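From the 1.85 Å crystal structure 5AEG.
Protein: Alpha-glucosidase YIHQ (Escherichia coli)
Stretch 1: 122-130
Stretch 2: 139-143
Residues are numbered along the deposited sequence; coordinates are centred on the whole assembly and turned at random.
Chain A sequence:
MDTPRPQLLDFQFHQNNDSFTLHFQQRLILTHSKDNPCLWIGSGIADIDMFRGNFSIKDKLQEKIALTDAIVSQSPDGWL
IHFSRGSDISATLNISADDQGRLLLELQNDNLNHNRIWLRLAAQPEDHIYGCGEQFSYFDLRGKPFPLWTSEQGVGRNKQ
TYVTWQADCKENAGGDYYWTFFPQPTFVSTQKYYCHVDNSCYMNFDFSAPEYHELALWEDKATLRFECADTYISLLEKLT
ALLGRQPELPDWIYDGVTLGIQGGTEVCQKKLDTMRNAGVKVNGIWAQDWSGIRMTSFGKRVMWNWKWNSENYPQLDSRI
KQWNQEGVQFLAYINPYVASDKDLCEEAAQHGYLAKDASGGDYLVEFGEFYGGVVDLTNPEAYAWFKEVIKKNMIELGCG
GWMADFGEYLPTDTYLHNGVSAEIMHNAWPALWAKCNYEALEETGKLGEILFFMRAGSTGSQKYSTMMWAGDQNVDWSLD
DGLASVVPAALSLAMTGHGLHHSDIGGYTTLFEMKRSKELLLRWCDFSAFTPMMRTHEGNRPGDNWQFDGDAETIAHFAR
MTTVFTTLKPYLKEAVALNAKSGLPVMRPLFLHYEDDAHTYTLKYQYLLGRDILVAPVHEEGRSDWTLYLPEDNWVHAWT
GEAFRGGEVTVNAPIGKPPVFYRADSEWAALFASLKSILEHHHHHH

Stretch 1 (122-130) AAQPEDHIY
Stretch 2, residues 139-143: FDLRG

Stretches 122-130 and 139-143 of the alpha-glucosidase YihQ run antiparallel, with CA atoms paired His-128 to Arg-142 (5.6 Å), Ile-129 to Leu-141 (5.3 Å) and Tyr-130 to Asp-140 (5.2 Å); together they bury 506 Å². Stretch 1 is extended at Ala-123 (phi/psi -147/173), folds into a type I beta turn from Gln-124 to Asp-127 (Pro-125 -55/-33, Glu-126 -78/-9), then straightens through His-128 (-103/165) into the strand at Ile-129 (-140/134) and Tyr-130 (-133/156). Proline, its phi already restricted, suits the first inner position of the turn. The turn is closed by Asp-127 N to Gln-124 O (3.1 Å) and by Gln-124 N to Asp-127 OD2 (3.0 Å), with Asp-127 in rotamer m. Stretch 2 has no regular structure: Phe-139 -105/-68, Asp-140 -59/120, Leu-141 -92/-6, Arg-142 -60/135, Gly-143 105/-10. At these last angles a side chain would be jammed against the preceding carbonyl, so glycine fits.

Arg-142 (chi1 to chi4 -155°, 82°, -169°, -81°) directs its CA-to-CB bond toward stretch 1 and reaches the turn with its guanidinium. NH1 donates to Gln-124 O (2.8 Å) and to Asp-127 O (2.9 Å), both near the guanidinium plane, so one nitrogen links two backbone acceptors at the ends of the turn. Gln-124 O thereby accepts from both Asp-127 N and Arg-142 NH1. NE and NH2 are satisfied elsewhere in the structure. The aliphatic part of the arginine also packs on stretch 1, Arg-142 CD lying 3.9 Å from Ile-129 CG1.

Asp-140 (chi1 t, chi2 9°) divides its carboxylate. OD2 accepts from His-128 ND1 at 2.7 Å, near the plane of an imidazole set by chi1 -51° and chi2 -84°. OD1 accepts from Ile-129 N (3.2 Å, 169°) and, within its own stretch, from Arg-142 N (3.1 Å), so an acidic side chain meets two backbone amides. The Ile-129 carbonyl completes the join: its O accepts a nearly linear bond from Leu-141 N (2.7 Å, 171°) and lies 3.3 Å from Asp-140 CA in a CA-H...O contact.

Apolar packing flanks these polar links. Buried Ile-129 (m, m) places CG2 4.2 Å from CB of Leu-141 (m, t), whose CA-to-CB bond points toward stretch 1. Tyr-130 (chi1 -55°, chi2 -81°) and Phe-139 (174°, 39°) are buried as an oblique aromatic pair, centroids 4.6 Å apart and planes at 44°; Tyr-130 CD1 sits over one face of the phenylalanine, 3.4 Å from Phe-139 CZ. Tyr-130 OH is hydrogen-bonded elsewhere in the structure.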

# COMPACT_ATOMS: atom_id res chain seq x y z
N ALA A 122 3.95 22.56 14.97
CA ALA A 122 4.85 22.47 16.09
C ALA A 122 5.11 20.91 16.36
O ALA A 122 4.21 20.11 16.17
CB ALA A 122 4.23 23.10 17.32
N ALA A 123 6.28 20.59 16.82
CA ALA A 123 6.61 19.27 17.28
C ALA A 123 7.59 19.24 18.40
O ALA A 123 8.25 20.23 18.64
CB ALA A 123 7.23 18.50 16.09
N GLN A 124 7.83 18.04 18.96
CA GLN A 124 8.90 17.83 19.98
C GLN A 124 9.98 16.94 19.46
O GLN A 124 9.70 16.01 18.70
CB GLN A 124 8.36 17.21 21.25
CG GLN A 124 7.21 17.94 21.94
CD GLN A 124 6.40 17.01 22.90
OE1 GLN A 124 6.32 15.70 22.75
NE2 GLN A 124 5.79 17.64 23.89
N PRO A 125 11.23 17.16 19.86
CA PRO A 125 12.31 16.36 19.34
C PRO A 125 12.14 14.86 19.52
O PRO A 125 12.60 14.14 18.69
CB PRO A 125 13.53 16.86 20.13
CG PRO A 125 13.19 18.28 20.41
CD PRO A 125 11.75 18.23 20.74
N GLU A 126 11.50 14.41 20.60
CA GLU A 126 11.30 12.96 20.86
C GLU A 126 10.17 12.27 20.06
O GLU A 126 10.03 11.05 20.10
CB GLU A 126 11.02 12.72 22.35
CG GLU A 126 9.76 13.37 22.83
CD GLU A 126 9.99 14.83 23.42
OE1 GLU A 126 11.00 15.55 23.12
OE2 GLU A 126 9.12 15.23 24.19
N ASP A 127 9.34 13.03 19.36
CA ASP A 127 8.20 12.44 18.74
C ASP A 127 8.64 11.46 17.61
O ASP A 127 9.56 11.76 16.88
CB ASP A 127 7.29 13.50 18.11
CG ASP A 127 6.69 14.48 19.11
OD1 ASP A 127 6.60 14.16 20.32
OD2 ASP A 127 6.19 15.53 18.65
N HIS A 128 7.92 10.36 17.46
CA HIS A 128 8.00 9.55 16.22
C HIS A 128 6.81 9.82 15.38
O HIS A 128 5.74 10.30 15.85
CB HIS A 128 8.11 8.02 16.56
CG HIS A 128 9.19 7.72 17.54
ND1 HIS A 128 10.51 7.54 17.17
CD2 HIS A 128 9.17 7.63 18.90
CE1 HIS A 128 11.25 7.28 18.25
NE2 HIS A 128 10.47 7.35 19.31
N ILE A 129 6.91 9.40 14.10
CA ILE A 129 5.90 9.67 13.14
C ILE A 129 5.73 8.40 12.26
O ILE A 129 6.75 7.83 11.80
CB ILE A 129 6.33 10.84 12.24
CG1 ILE A 129 6.42 12.22 12.99
CG2 ILE A 129 5.37 11.01 11.09
CD1 ILE A 129 5.03 12.70 13.44
N TYR A 130 4.51 8.02 12.04
CA TYR A 130 4.21 6.81 11.28
C TYR A 130 3.15 7.12 10.23
O TYR A 130 2.34 8.07 10.37
CB TYR A 130 3.70 5.70 12.21
CG TYR A 130 4.61 5.43 13.31
CD1 TYR A 130 5.73 4.63 13.15
CD2 TYR A 130 4.41 6.03 14.55
CE1 TYR A 130 6.65 4.44 14.18
CE2 TYR A 130 5.29 5.84 15.60
CZ TYR A 130 6.43 5.07 15.41
OH TYR A 130 7.32 4.85 16.40
N PHE A 139 9.75 2.97 8.74
CA PHE A 139 8.42 2.92 9.33
C PHE A 139 8.30 4.20 10.13
O PHE A 139 7.46 5.07 9.80
CB PHE A 139 8.21 1.63 10.16
CG PHE A 139 6.91 1.59 10.92
CD1 PHE A 139 5.70 2.07 10.37
CD2 PHE A 139 6.90 1.06 12.23
CE1 PHE A 139 4.51 2.08 11.11
CE2 PHE A 139 5.73 1.04 12.96
CZ PHE A 139 4.51 1.52 12.38
N ASP A 140 9.09 4.31 11.23
CA ASP A 140 9.24 5.65 11.87
C ASP A 140 9.81 6.56 10.82
O ASP A 140 10.91 6.35 10.33
CB ASP A 140 10.19 5.57 13.01
CG ASP A 140 10.36 6.91 13.77
OD1 ASP A 140 9.66 7.90 13.55
OD2 ASP A 140 11.22 6.92 14.63
N LEU A 141 9.09 7.63 10.47
CA LEU A 141 9.53 8.57 9.44
C LEU A 141 10.35 9.76 9.95
O LEU A 141 10.91 10.60 9.18
CB LEU A 141 8.28 9.12 8.73
CG LEU A 141 7.28 8.12 8.16
CD1 LEU A 141 6.11 8.75 7.48
CD2 LEU A 141 7.94 7.15 7.25
N ARG A 142 10.46 9.88 11.26
CA ARG A 142 11.23 11.04 11.84
C ARG A 142 12.66 11.13 11.44
O ARG A 142 13.35 10.14 11.40
CB ARG A 142 11.08 11.09 13.39
CG ARG A 142 11.31 12.52 13.93
CD ARG A 142 10.06 13.37 13.79
NE ARG A 142 10.27 14.78 14.04
CZ ARG A 142 10.33 15.31 15.26
NH1 ARG A 142 10.22 14.53 16.34
NH2 ARG A 142 10.48 16.63 15.39
N GLY A 143 13.11 12.33 11.08
CA GLY A 143 14.45 12.49 10.61
C GLY A 143 14.57 12.71 9.10
O GLY A 143 15.61 13.11 8.64